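Local structure of glycosyl hydrolase family 61, 2 protein (Heterobasidion irregulare TC 32-1, 5NNS) at residues A[3-9]-A[70-76]; A[13-17]-A[26-30]; A[108-112]-A[136-141]; A[61-67]-A[172-176]. The protein is a copper-dependent lytic polysaccharide monooxygenase of family AA9 that cleaves (1-4)-linked glucans such as cellulose by oxidation at C1. The contacts are given in a common frame with arbitrary orientation. Numbering follows the deposited sequence.

In the fold
The four contacts sample the two facing beta sheets of the AA9 sandwich. Interaction 1 pairs 4-9 with 70-75 in the antiparallel sheet; strand 12-15 of interaction 2 adds to one side of it (Tyr7 N to Tyr14 O, 2.8 Å) and strand 135-139 of interaction 3 to the other (Val71 N to Thr138 O, 2.9 Å). Interaction 4 is the parallel edge of the mixed sheet, and it meets interaction 1 in the core, where Leu9 CD1 lies 3.4 Å from Ala63 CB. Ile29 O to Gln172 N, 2.9 Å, joins interactions 2 and 4, whose centres are 13 Å apart. Interaction 1 comes closest to the catalytic copper, about 8 Å from the Asn76 side chain.

Interaction 1. Residues A[3-9]-A[70-76]; sequences GVLAYSL and SVTAYWN. With NAG (2-acetamido-2-deoxy-beta-D-glucopyranose), chain D; GOL (glycerol), chain I.
Strands 4-9 and 70-75 run antiparallel, their axes 4.7 Å apart at closest approach and 142° between directions. Ser70 OG receives a weak bond from glycerol O3 (3.0 Å). Val71 (m) faces Leu9 in a non-hydrogen-bonded pair, CG1 touching Leu9 CD2 at 3.4 Å. Thr72 and Ser8 form a hydrogen-bonded pair: Thr72 N to Ser8 O 2.7 Å, Ser8 N to Thr72 O 3.0 Å. The same glycerol links their hydroxyls, O3 to Thr72 OG1 at 2.6 Å and O1 to Ser8 OG at 2.9 Å. Ala73 sits opposite Tyr7, CB to CE2 4.1 Å, on the core face shared with Val71 and Leu9. Tyr74 (m) lies on the other face, near the glycan on Asn133; its N donates to Ala6 O and its O accepts from Leu5 N, both 2.9 Å. Trp75 (chi1 -83°) offers its six-membered ring to Val4 CG2, a CH-pi contact 3.7 Å from the centroid. Asn76 (p) takes Gly3 N on OD1 at 3.1 Å, while ND2 bonds the backbone O of the copper ligand His1. Leu5 (psi -28°) and Ala6 both oppose Tyr74, which defines a classic beta bulge in the antiparallel sheet of the AA9 beta sandwich, a few residues after His1.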
loop_
_atom_site.group_PDB
_atom_site.type_symbol
_atom_site.label_atom_id
_atom_site.label_comp_id
_atom_site.label_asym_id
_atom_site.label_seq_id
_atom_site.Cartn_x
_atom_site.Cartn_y
_atom_site.Cartn_z
ATOM N N GLY A 3 -3.741 -6.223 8.452
ATOM C CA GLY A 3 -3.850 -5.403 7.261
ATOM C C GLY A 3 -4.682 -4.185 7.562
ATOM O O GLY A 3 -5.005 -3.918 8.725
ATOM N N VAL A 4 -5.033 -3.455 6.508
ATOM C CA VAL A 4 -5.852 -2.255 6.622
ATOM C C VAL A 4 -7.313 -2.666 6.827
ATOM O O VAL A 4 -7.932 -3.268 5.934
ATOM C CB VAL A 4 -5.720 -1.360 5.377
ATOM C CG1 VAL A 4 -6.628 -0.135 5.496
ATOM C CG2 VAL A 4 -4.261 -0.948 5.173
ATOM N N LEU A 5 -7.844 -2.339 8.006
ATOM C CA LEU A 5 -9.216 -2.669 8.386
ATOM C C LEU A 5 -10.226 -1.580 8.026
ATOM O O LEU A 5 -11.397 -1.879 7.807
ATOM C CB LEU A 5 -9.293 -2.929 9.886
ATOM C CG LEU A 5 -8.364 -3.998 10.458
ATOM C CD1 LEU A 5 -8.596 -4.075 11.956
ATOM C CD2 LEU A 5 -8.581 -5.350 9.793
ATOM N N ALA A 6 -9.781 -0.326 7.981
ATOM C CA ALA A 6 -10.667 0.802 7.710
ATOM C C ALA A 6 -9.882 2.013 7.218
ATOM O O ALA A 6 -8.649 2.031 7.272
ATOM C CB ALA A 6 -11.451 1.162 8.965
ATOM N N TYR A 7 -10.614 3.019 6.740
ATOM C CA TYR A 7 -10.023 4.274 6.277
ATOM C C TYR A 7 -10.756 5.484 6.848
ATOM O O TYR A 7 -11.931 5.394 7.224
ATOM C CB TYR A 7 -10.068 4.366 4.748
ATOM C CG TYR A 7 -9.364 3.245 4.023
ATOM C CD1 TYR A 7 -10.030 2.059 3.730
ATOM C CD2 TYR A 7 -8.037 3.373 3.613
ATOM C CE1 TYR A 7 -9.392 1.021 3.062
ATOM C CE2 TYR A 7 -7.392 2.343 2.941
ATOM C CZ TYR A 7 -8.073 1.170 2.673
ATOM O OH TYR A 7 -7.456 0.145 2.013
ATOM N N SER A 8 -10.030 6.599 6.928
ATOM C CA SER A 8 -10.619 7.933 7.028
ATOM C C SER A 8 -10.033 8.727 5.869
ATOM O O SER A 8 -8.824 8.956 5.824
ATOM C CB SER A 8 -10.304 8.598 8.371
ATOM O OG SER A 8 -10.842 9.911 8.441
ATOM N N LEU A 9 -10.892 9.104 4.923
ATOM C CA LEU A 9 -10.485 9.761 3.685
ATOM C C LEU A 9 -11.220 11.098 3.578
ATOM O O LEU A 9 -12.449 11.133 3.438
ATOM C CB LEU A 9 -10.801 8.873 2.470
ATOM C CG LEU A 9 -10.358 7.406 2.544
ATOM C CD1 LEU A 9 -10.965 6.611 1.400
ATOM C CD2 LEU A 9 -8.840 7.265 2.540
ATOM N N SER A 70 -6.333 14.586 2.581
ATOM C CA SER A 70 -5.640 13.705 3.508
ATOM C C SER A 70 -6.367 12.354 3.547
ATOM O O SER A 70 -7.599 12.305 3.671
ATOM C CB SER A 70 -5.626 14.337 4.904
ATOM O OG SER A 70 -4.823 13.599 5.800
ATOM N N VAL A 71 -5.597 11.270 3.449
ATOM C CA VAL A 71 -6.130 9.910 3.495
ATOM C C VAL A 71 -5.385 9.127 4.568
ATOM O O VAL A 71 -4.153 9.112 4.588
ATOM C CB VAL A 71 -6.068 9.190 2.115
ATOM C CG1 VAL A 71 -7.090 9.798 1.161
ATOM C CG2 VAL A 71 -4.684 9.243 1.478
ATOM N N THR A 72 -6.143 8.523 5.483
ATOM C CA THR A 72 -5.590 7.732 6.574
ATOM C C THR A 72 -6.054 6.291 6.425
ATOM O O THR A 72 -7.232 6.040 6.138
ATOM C CB THR A 72 -6.023 8.269 7.952
ATOM O OG1 THR A 72 -5.543 9.607 8.115
ATOM C CG2 THR A 72 -5.463 7.407 9.083
ATOM N N ALA A 73 -5.117 5.359 6.608
ATOM C CA ALA A 73 -5.413 3.929 6.654
ATOM C C ALA A 73 -5.197 3.460 8.079
ATOM O O ALA A 73 -4.210 3.841 8.714
ATOM C CB ALA A 73 -4.510 3.166 5.695
ATOM N N TYR A 74 -6.128 2.650 8.586
ATOM C CA TYR A 74 -6.043 2.132 9.951
ATOM C C TYR A 74 -5.813 0.628 9.924
ATOM O O TYR A 74 -6.498 -0.092 9.189
ATOM C CB TYR A 74 -7.315 2.447 10.734
ATOM C CG TYR A 74 -7.600 3.919 10.905
ATOM C CD1 TYR A 74 -7.076 4.643 11.982
ATOM C CD2 TYR A 74 -8.421 4.588 10.006
ATOM C CE1 TYR A 74 -7.355 6.000 12.148
ATOM C CE2 TYR A 74 -8.704 5.938 10.157
ATOM C CZ TYR A 74 -8.174 6.643 11.224
ATOM O OH TYR A 74 -8.476 7.982 11.347
ATOM N N TRP A 75 -4.855 0.166 10.727
ATOM C CA TRP A 75 -4.549 -1.260 10.857
ATOM C C TRP A 75 -5.131 -1.839 12.145
ATOM O O TRP A 75 -5.614 -1.109 13.021
ATOM C CB TRP A 75 -3.032 -1.494 10.840
ATOM C CG TRP A 75 -2.421 -1.555 9.476
ATOM C CD1 TRP A 75 -2.014 -2.677 8.806
ATOM C CD2 TRP A 75 -2.121 -0.447 8.620
ATOM N NE1 TRP A 75 -1.488 -2.336 7.585
ATOM C CE2 TRP A 75 -1.543 -0.974 7.442
ATOM C CE3 TRP A 75 -2.289 0.938 8.732
ATOM C CZ2 TRP A 75 -1.130 -0.160 6.380
ATOM C CZ3 TRP A 75 -1.879 1.751 7.668
ATOM C CH2 TRP A 75 -1.304 1.195 6.514
ATOM N N ASN A 76 -5.074 -3.166 12.238
ATOM C CA ASN A 76 -5.158 -3.872 13.516
ATOM C C ASN A 76 -3.996 -3.446 14.426
ATOM O O ASN A 76 -3.116 -2.683 14.014
ATOM C CB ASN A 76 -5.112 -5.391 13.295
ATOM C CG ASN A 76 -3.872 -5.841 12.530
ATOM O OD1 ASN A 76 -3.595 -5.346 11.434
ATOM N ND2 ASN A 76 -3.134 -6.789 13.092
HETATM C C1 NAG D . -7.421 5.019 16.639
HETATM C C2 NAG D . -8.320 6.248 16.569
HETATM C C3 NAG D . -9.791 5.862 16.618
HETATM C C4 NAG D . -10.134 4.785 15.585
HETATM C C5 NAG D . -9.130 3.635 15.645
HETATM C C6 NAG D . -9.350 2.654 14.500
HETATM C C7 NAG D . -7.328 8.314 17.515
HETATM C C8 NAG D . -7.130 9.110 18.771
HETATM N N2 NAG D . -8.018 7.170 17.660
HETATM O O3 NAG D . -10.551 7.050 16.365
HETATM O O4 NAG D . -11.450 4.271 15.823
HETATM O O5 NAG D . -7.789 4.140 15.578
HETATM O O6 NAG D . -8.449 1.550 14.638
HETATM O O7 NAG D . -6.880 8.714 16.451
HETATM C C1 GOL I . -9.290 12.731 8.310
HETATM O O1 GOL I . -9.609 12.089 7.070
HETATM C C2 GOL I . -7.962 12.193 8.838
HETATM O O2 GOL I . -7.671 12.760 10.127
HETATM C C3 GOL I . -6.829 12.543 7.881
HETATM O O3 GOL I . -6.719 11.582 6.828
#

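Interaction 2. Residues A[13-17]-A[26-30]; sequences WYNGF and QSTIQ
Residues 13-15 are extended and end strand 12-15; Gly16 (-99/-176) and Phe17 continue as extended loop. Residues 26-28 are also extended, but Ile29 turns (-69/-20), and the two segments form no ladder: the nearest CA pair is Gly16 and Gln30, 5.2 Å apart. Side chains therefore supply the direct hydrogen bonds. Thr28 (t) donates OG1 to Asn15 O at 2.7 Å and accepts Gln30 N at 2.8 Å, an ST turn. Asn15 (p) sends ND2 to Ser27 O, 2.9 Å, and Gln30 (t, t) places OE1 2.7 Å from Phe17 N. Two waters bridge the segments: one joins backbone Asn15 O (2.6 Å) to Ile29 N (2.8 Å), the other Gly16 O (2.9 Å) to side-chain Gln26 OE1 (2.7 Å), which also accepts from Val18 N. Gln26 NE2 lies over a face of the Phe17 ring, 3.2 Å from CZ, and also bonds Thr22 O. Tyr14 CB meets Ile29 CD1 at 3.7 Å. The loop thus closes back on its own strand, and Ile29 packs against both strand 4-9 (Tyr7, Leu9) and strand 63-66 (Ala63).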
loop_
_atom_site.group_PDB
_atom_site.type_symbol
_atom_site.label_atom_id
_atom_site.label_comp_id
_atom_site.label_asym_id
_atom_site.label_seq_id
_atom_site.Cartn_x
_atom_site.Cartn_y
_atom_site.Cartn_z
ATOM N N TRP A 13 -15.309 8.380 7.406
ATOM C CA TRP A 13 -14.942 7.007 7.747
ATOM C C TRP A 13 -15.432 6.027 6.677
ATOM O O TRP A 13 -16.550 6.155 6.189
ATOM C CB TRP A 13 -15.553 6.634 9.102
ATOM C CG TRP A 13 -15.177 5.273 9.602
ATOM C CD1 TRP A 13 -15.869 4.100 9.422
ATOM C CD2 TRP A 13 -14.018 4.944 10.372
ATOM N NE1 TRP A 13 -15.203 3.062 10.035
ATOM C CE2 TRP A 13 -14.068 3.553 10.631
ATOM C CE3 TRP A 13 -12.942 5.690 10.876
ATOM C CZ2 TRP A 13 -13.077 2.891 11.372
ATOM C CZ3 TRP A 13 -11.950 5.028 11.617
ATOM C CH2 TRP A 13 -12.033 3.643 11.856
ATOM N N TYR A 14 -14.589 5.055 6.329
ATOM C CA TYR A 14 -14.965 3.957 5.441
ATOM C C TYR A 14 -14.533 2.626 6.052
ATOM O O TYR A 14 -13.357 2.449 6.400
ATOM C CB TYR A 14 -14.310 4.119 4.073
ATOM C CG TYR A 14 -14.746 5.351 3.329
ATOM C CD1 TYR A 14 -15.848 5.318 2.474
ATOM C CD2 TYR A 14 -14.061 6.558 3.478
ATOM C CE1 TYR A 14 -16.255 6.450 1.788
ATOM C CE2 TYR A 14 -14.458 7.697 2.794
ATOM C CZ TYR A 14 -15.555 7.635 1.948
ATOM O OH TYR A 14 -15.956 8.759 1.269
ATOM N N ASN A 15 -15.487 1.705 6.189
ATOM C CA ASN A 15 -15.197 0.326 6.588
ATOM C C ASN A 15 -14.398 -0.351 5.474
ATOM O O ASN A 15 -14.588 -0.037 4.297
ATOM C CB ASN A 15 -16.487 -0.465 6.861
ATOM C CG ASN A 15 -17.290 -0.750 5.595
ATOM O OD1 ASN A 15 -17.890 0.160 5.015
ATOM N ND2 ASN A 15 -17.294 -2.011 5.156
ATOM N N GLY A 16 -13.497 -1.253 5.855
ATOM C CA GLY A 16 -12.755 -2.085 4.901
ATOM C C GLY A 16 -13.393 -3.458 4.782
ATOM O O GLY A 16 -14.435 -3.723 5.387
ATOM N N PHE A 17 -12.754 -4.335 4.013
ATOM C CA PHE A 17 -13.170 -5.732 3.915
ATOM C C PHE A 17 -12.842 -6.449 5.223
ATOM O O PHE A 17 -11.859 -6.114 5.876
ATOM C CB PHE A 17 -12.467 -6.426 2.739
ATOM C CG PHE A 17 -13.034 -7.776 2.414
ATOM C CD1 PHE A 17 -14.168 -7.891 1.616
ATOM C CD2 PHE A 17 -12.453 -8.930 2.918
ATOM C CE1 PHE A 17 -14.705 -9.127 1.325
ATOM C CE2 PHE A 17 -12.982 -10.176 2.623
ATOM C CZ PHE A 17 -14.115 -10.274 1.828
ATOM N N GLN A 26 -20.684 -8.387 2.042
ATOM C CA GLN A 26 -19.783 -7.303 2.434
ATOM C C GLN A 26 -19.865 -6.177 1.409
ATOM O O GLN A 26 -20.088 -6.417 0.223
ATOM C CB GLN A 26 -18.344 -7.811 2.585
ATOM C CG GLN A 26 -18.190 -8.909 3.632
ATOM C CD GLN A 26 -16.778 -9.026 4.197
ATOM O OE1 GLN A 26 -16.172 -8.033 4.596
ATOM N NE2 GLN A 26 -16.258 -10.244 4.249
ATOM N N SER A 27 -19.710 -4.944 1.881
ATOM C CA SER A 27 -19.729 -3.773 1.020
ATOM C C SER A 27 -18.709 -2.767 1.539
ATOM O O SER A 27 -18.778 -2.343 2.694
ATOM C CB SER A 27 -21.128 -3.155 0.979
ATOM O OG SER A 27 -21.252 -2.288 -0.133
ATOM N N THR A 28 -17.759 -2.402 0.685
ATOM C CA THR A 28 -16.666 -1.527 1.086
ATOM C C THR A 28 -15.992 -0.880 -0.112
ATOM O O THR A 28 -16.106 -1.363 -1.241
ATOM C CB THR A 28 -15.608 -2.291 1.926
ATOM O OG1 THR A 28 -14.427 -1.489 2.077
ATOM C CG2 THR A 28 -15.231 -3.624 1.280
ATOM N N ILE A 29 -15.282 0.215 0.150
ATOM C CA ILE A 29 -14.385 0.800 -0.849
ATOM C C ILE A 29 -13.158 -0.084 -1.113
ATOM O O ILE A 29 -12.499 0.058 -2.147
ATOM C CB ILE A 29 -13.933 2.234 -0.485
ATOM C CG1 ILE A 29 -13.128 2.279 0.828
ATOM C CG2 ILE A 29 -15.138 3.163 -0.423
ATOM C CD1 ILE A 29 -12.363 3.572 1.005
ATOM N N GLN A 30 -12.865 -0.983 -0.175
ATOM C CA GLN A 30 -11.670 -1.809 -0.214
ATOM C C GLN A 30 -11.850 -3.065 -1.069
ATOM O O GLN A 30 -12.930 -3.660 -1.084
ATOM C CB GLN A 30 -11.287 -2.215 1.207
ATOM C CG GLN A 30 -9.811 -2.494 1.378
ATOM C CD GLN A 30 -9.450 -2.906 2.778
ATOM O OE1 GLN A 30 -10.183 -3.662 3.422
ATOM N NE2 GLN A 30 -8.303 -2.430 3.258
HETATM O O HOH W 1 -16.113 1.322 2.631
HETATM O O HOH W 2 -16.700 -5.362 4.650
#

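Interaction 3. Residues A[108-112]-A[136-141]; sequences KINQV and WTTSIP. With AKR (acrylic acid), chain N.
Two strands from different sheets face each other here: 108-112 and 136-139 run at 141°, with axes 7.5 Å apart at closest approach, too far for backbone pairing. The nearest CA pair is Asn110 and Thr138, 6.9 Å. One hydrogen bond crosses: Trp136 NE1 (chi1 -162°, chi2 -105°) to Asn110 OD1 (chi1 t), 2.7 Å and 156° at the hydrogen. Apolar packing supports it on both sides along the strand. Val112 (t) puts CG2 3.4 Å from Trp136 CZ2, at the ring edge, and Ile109 (p, t) sets CG2 3.6 Å from Pro141 CG. Ile109 (psi -19°) and Asn110 both oppose Val87 in a classic beta bulge, so consecutive residues point toward 136-141. On the other side of the strand Lys108 NZ donates to Gln111 OE1 (2.8 Å), and Gln111 NE2 to acrylic acid OXT (2.7 Å). Polar and apolar contacts thus mix across this gap in the sandwich: the indole hydrogen of the buried Trp136 is satisfied by Asn110, while Ile109, Val112 and Pro141 provide hydrocarbon packing.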
loop_
_atom_site.group_PDB
_atom_site.type_symbol
_atom_site.label_atom_id
_atom_site.label_comp_id
_atom_site.label_asym_id
_atom_site.label_seq_id
_atom_site.Cartn_x
_atom_site.Cartn_y
_atom_site.Cartn_z
ATOM N N LYS A 108 4.177 5.698 -6.672
ATOM C CA LYS A 108 4.350 5.801 -5.228
ATOM C C LYS A 108 4.195 7.264 -4.781
ATOM O O LYS A 108 4.885 8.144 -5.292
ATOM C CB LYS A 108 5.739 5.287 -4.883
ATOM C CG LYS A 108 5.971 4.990 -3.418
ATOM C CD LYS A 108 7.414 4.581 -3.168
ATOM C CE LYS A 108 7.722 3.162 -3.639
ATOM N NZ LYS A 108 9.162 2.816 -3.472
ATOM N N ILE A 109 3.273 7.518 -3.850
ATOM C CA ILE A 109 3.043 8.886 -3.338
ATOM C C ILE A 109 3.679 9.155 -1.975
ATOM O O ILE A 109 3.866 10.313 -1.603
ATOM C CB ILE A 109 1.542 9.273 -3.294
ATOM C CG1 ILE A 109 0.731 8.346 -2.378
ATOM C CG2 ILE A 109 0.972 9.302 -4.706
ATOM C CD1 ILE A 109 -0.630 8.911 -2.021
ATOM N N ASN A 110 4.003 8.097 -1.233
ATOM C CA ASN A 110 4.603 8.248 0.083
ATOM C C ASN A 110 5.323 6.972 0.495
ATOM O O ASN A 110 4.837 5.872 0.241
ATOM C CB ASN A 110 3.521 8.604 1.112
ATOM C CG ASN A 110 4.069 8.710 2.526
ATOM O OD1 ASN A 110 3.847 7.827 3.343
ATOM N ND2 ASN A 110 4.805 9.778 2.808
ATOM N N GLN A 111 6.486 7.124 1.114
ATOM C CA GLN A 111 7.124 6.012 1.804
ATOM C C GLN A 111 7.989 6.517 2.944
ATOM O O GLN A 111 8.466 7.653 2.914
ATOM C CB GLN A 111 7.983 5.192 0.841
ATOM C CG GLN A 111 9.212 5.932 0.324
ATOM C CD GLN A 111 9.945 5.180 -0.757
ATOM O OE1 GLN A 111 9.638 4.018 -1.038
ATOM N NE2 GLN A 111 10.948 5.822 -1.351
ATOM N N VAL A 112 8.163 5.668 3.954
ATOM C CA VAL A 112 9.123 5.910 5.025
ATOM C C VAL A 112 9.775 4.571 5.337
ATOM O O VAL A 112 9.089 3.614 5.707
ATOM C CB VAL A 112 8.472 6.503 6.297
ATOM C CG1 VAL A 112 9.541 6.836 7.338
ATOM C CG2 VAL A 112 7.676 7.766 5.977
ATOM N N TRP A 136 -1.630 5.215 9.280
ATOM C CA TRP A 136 -0.730 5.931 8.396
ATOM C C TRP A 136 -1.498 7.008 7.628
ATOM O O TRP A 136 -2.468 6.711 6.917
ATOM C CB TRP A 136 -0.091 4.948 7.421
ATOM C CG TRP A 136 1.139 5.477 6.770
ATOM C CD1 TRP A 136 1.270 5.933 5.480
ATOM C CD2 TRP A 136 2.419 5.600 7.373
ATOM N NE1 TRP A 136 2.566 6.328 5.251
ATOM C CE2 TRP A 136 3.292 6.130 6.398
ATOM C CE3 TRP A 136 2.922 5.315 8.653
ATOM C CZ2 TRP A 136 4.629 6.391 6.664
ATOM C CZ3 TRP A 136 4.264 5.569 8.918
ATOM C CH2 TRP A 136 5.102 6.101 7.926
ATOM N N THR A 137 -1.051 8.249 7.769
ATOM C CA THR A 137 -1.702 9.386 7.129
ATOM C C THR A 137 -0.744 10.094 6.169
ATOM O O THR A 137 0.379 10.450 6.549
ATOM C CB THR A 137 -2.239 10.372 8.180
ATOM O OG1 THR A 137 -3.110 9.673 9.074
ATOM C CG2 THR A 137 -3.019 11.512 7.513
ATOM N N THR A 138 -1.198 10.260 4.924
ATOM C CA THR A 138 -0.496 11.029 3.898
ATOM C C THR A 138 -1.541 11.645 2.959
ATOM O O THR A 138 -2.703 11.247 2.986
ATOM C CB THR A 138 0.501 10.146 3.107
ATOM O OG1 THR A 138 1.214 10.952 2.160
ATOM C CG2 THR A 138 -0.207 9.027 2.357
ATOM N N SER A 139 -1.140 12.619 2.145
ATOM C CA SER A 139 -2.086 13.322 1.268
ATOM C C SER A 139 -2.025 12.793 -0.158
ATOM O O SER A 139 -0.969 12.381 -0.623
ATOM C CB SER A 139 -1.792 14.821 1.249
ATOM O OG SER A 139 -1.950 15.384 2.534
ATOM N N ILE A 140 -3.166 12.802 -0.839
ATOM C CA ILE A 140 -3.209 12.564 -2.282
ATOM C C ILE A 140 -2.566 13.788 -2.940
ATOM O O ILE A 140 -2.885 14.918 -2.558
ATOM C CB ILE A 140 -4.653 12.369 -2.785
ATOM C CG1 ILE A 140 -5.216 11.056 -2.235
ATOM C CG2 ILE A 140 -4.706 12.378 -4.312
ATOM C CD1 ILE A 140 -6.725 10.980 -2.263
ATOM N N PRO A 141 -1.639 13.578 -3.899
ATOM C CA PRO A 141 -0.980 14.744 -4.510
ATOM C C PRO A 141 -1.951 15.811 -5.051
ATOM O O PRO A 141 -2.859 15.482 -5.828
ATOM C CB PRO A 141 -0.152 14.121 -5.636
ATOM C CG PRO A 141 0.195 12.765 -5.115
ATOM C CD PRO A 141 -0.990 12.314 -4.302
HETATM C CA AKR N . 14.021 5.665 -3.453
HETATM C CB AKR N . 15.010 6.049 -4.246
HETATM C C AKR N . 13.235 4.437 -3.726
HETATM O O AKR N . 13.498 3.733 -4.725
HETATM O OXT AKR N . 12.311 4.111 -2.950
#

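Interaction 4. Residues A[61-67]-A[172-176]; sequences KSATVAA and QLIVT
Strand 63-66 lies parallel to 172-176, axes 4.5 Å apart at closest approach and 33° between directions, in register Ala63-Leu173, Thr64-Ile174, Val65-Val175, Ala66-Thr176. The ladder follows the parallel pattern, with residues 63, 65 and 67 bonding to 172, 174 and 176: Ala63 N to Gln172 O 2.9 Å, Ile174 N to Ala63 O 2.8 Å, then Val65 N to Ile174 O, Thr176 N to Val65 O and Ala67 N to Thr176 O, each 3.0 Å. On the inner face the small Ala63 makes a hollow that Leu173 (m, t) fills, CD2 reaching Ala63 CB at 3.8 Å while CD1 lies 4.3 Å from Val65 CG2. Leu9 of the opposing sheet packs onto Ala63, Val65 and Leu173. Further along, Val175 (t) sets CG1 3.9 Å from Ala67 CB. On the outward face Thr64 CG2 meets Thr176 CG2 at 3.6 Å, and Ile174 CG1 rests 4.0 Å from Ser62 CB. At the ladder's start Gln172 NE2 donates to Ser62 OG (3.1 Å), its OE1 bonding Arg31, and a water joins Ser62 OG (2.7 Å) to Leu173 O (3.1 Å). The chemistry is therefore two-sided: Ala63, Val65, Leu173 and Val175 make the inner face wholly aliphatic, whereas the outer mixes Ile174 and Ala66 with the Thr64 and Thr176 hydroxyls.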
loop_
_atom_site.group_PDB
_atom_site.type_symbol
_atom_site.label_atom_id
_atom_site.label_comp_id
_atom_site.label_asym_id
_atom_site.label_seq_id
_atom_site.Cartn_x
_atom_site.Cartn_y
_atom_site.Cartn_z
ATOM N N LYS A 61 -17.814 -0.273 -3.405
ATOM C CA LYS A 61 -17.911 1.181 -3.270
ATOM C C LYS A 61 -16.628 1.855 -3.767
ATOM O O LYS A 61 -15.622 1.185 -4.009
ATOM C CB LYS A 61 -18.175 1.570 -1.811
ATOM C CG LYS A 61 -19.329 0.831 -1.126
ATOM C CD LYS A 61 -19.999 1.709 -0.063
ATOM C CE LYS A 61 -20.707 0.918 1.034
ATOM N NZ LYS A 61 -19.827 0.582 2.198
ATOM N N SER A 62 -16.693 3.176 -3.946
ATOM C CA SER A 62 -15.520 4.033 -4.192
ATOM C C SER A 62 -15.632 5.305 -3.338
ATOM O O SER A 62 -16.722 5.847 -3.179
ATOM C CB SER A 62 -15.411 4.433 -5.671
ATOM O OG SER A 62 -15.137 3.327 -6.514
ATOM N N ALA A 63 -14.509 5.782 -2.800
ATOM C CA ALA A 63 -14.489 7.005 -1.997
ATOM C C ALA A 63 -14.181 8.190 -2.894
ATOM O O ALA A 63 -13.146 8.211 -3.557
ATOM C CB ALA A 63 -13.452 6.901 -0.895
ATOM N N THR A 64 -15.083 9.170 -2.925
ATOM C CA THR A 64 -14.845 10.407 -3.668
ATOM C C THR A 64 -14.080 11.383 -2.787
ATOM O O THR A 64 -14.513 11.678 -1.672
ATOM C CB THR A 64 -16.153 11.046 -4.156
ATOM O OG1 THR A 64 -16.905 10.070 -4.883
ATOM C CG2 THR A 64 -15.868 12.241 -5.064
ATOM N N VAL A 65 -12.937 11.861 -3.291
ATOM C CA VAL A 65 -12.045 12.770 -2.557
ATOM C C VAL A 65 -11.357 13.735 -3.517
ATOM O O VAL A 65 -11.044 13.373 -4.648
ATOM C CB VAL A 65 -10.956 12.009 -1.741
ATOM C CG1 VAL A 65 -11.571 11.300 -0.549
ATOM C CG2 VAL A 65 -10.181 11.011 -2.595
ATOM N N ALA A 66 -11.117 14.961 -3.062
ATOM C CA ALA A 66 -10.376 15.938 -3.858
ATOM C C ALA A 66 -8.897 15.576 -3.857
ATOM O O ALA A 66 -8.387 14.996 -2.891
ATOM C CB ALA A 66 -10.567 17.342 -3.306
ATOM N N ALA A 67 -8.215 15.902 -4.949
ATOM C CA ALA A 67 -6.767 15.814 -4.994
ATOM C C ALA A 67 -6.273 16.856 -4.001
ATOM O O ALA A 67 -6.819 17.957 -3.950
ATOM C CB ALA A 67 -6.252 16.090 -6.402
ATOM N N GLN A 172 -10.713 1.740 -3.609
ATOM C CA GLN A 172 -11.124 2.461 -4.822
ATOM C C GLN A 172 -11.458 3.915 -4.496
ATOM O O GLN A 172 -12.200 4.185 -3.553
ATOM C CB GLN A 172 -12.322 1.777 -5.495
ATOM C CG GLN A 172 -11.998 0.391 -6.032
ATOM C CD GLN A 172 -13.080 -0.222 -6.914
ATOM O OE1 GLN A 172 -12.985 -1.385 -7.287
ATOM N NE2 GLN A 172 -14.099 0.555 -7.258
ATOM N N LEU A 173 -10.897 4.842 -5.270
ATOM C CA LEU A 173 -11.192 6.265 -5.130
ATOM C C LEU A 173 -11.736 6.850 -6.430
ATOM O O LEU A 173 -11.459 6.341 -7.517
ATOM C CB LEU A 173 -9.940 7.055 -4.747
ATOM C CG LEU A 173 -9.113 6.622 -3.540
ATOM C CD1 LEU A 173 -7.894 7.525 -3.430
ATOM C CD2 LEU A 173 -9.937 6.652 -2.264
ATOM N N ILE A 174 -12.519 7.916 -6.294
ATOM C CA ILE A 174 -12.813 8.832 -7.386
ATOM C C ILE A 174 -12.131 10.145 -7.006
ATOM O O ILE A 174 -12.530 10.798 -6.046
ATOM C CB ILE A 174 -14.334 9.022 -7.595
ATOM C CG1 ILE A 174 -14.995 7.678 -7.940
ATOM C CG2 ILE A 174 -14.596 10.027 -8.715
ATOM C CD1 ILE A 174 -16.512 7.684 -7.894
ATOM N N VAL A 175 -11.080 10.506 -7.743
ATOM C CA VAL A 175 -10.317 11.721 -7.478
ATOM C C VAL A 175 -10.913 12.860 -8.295
ATOM O O VAL A 175 -11.033 12.752 -9.514
ATOM C CB VAL A 175 -8.817 11.527 -7.798
ATOM C CG1 VAL A 175 -8.039 12.828 -7.648
ATOM C CG2 VAL A 175 -8.228 10.454 -6.890
ATOM N N THR A 176 -11.290 13.942 -7.613
ATOM C CA THR A 176 -11.902 15.114 -8.243
ATOM C C THR A 176 -10.955 16.306 -8.145
ATOM O O THR A 176 -9.999 16.281 -7.372
ATOM C CB THR A 176 -13.241 15.474 -7.567
ATOM O OG1 THR A 176 -13.007 15.897 -6.216
ATOM C CG2 THR A 176 -14.191 14.275 -7.567
HETATM O O HOH W 3 -13.149 3.868 -8.327
#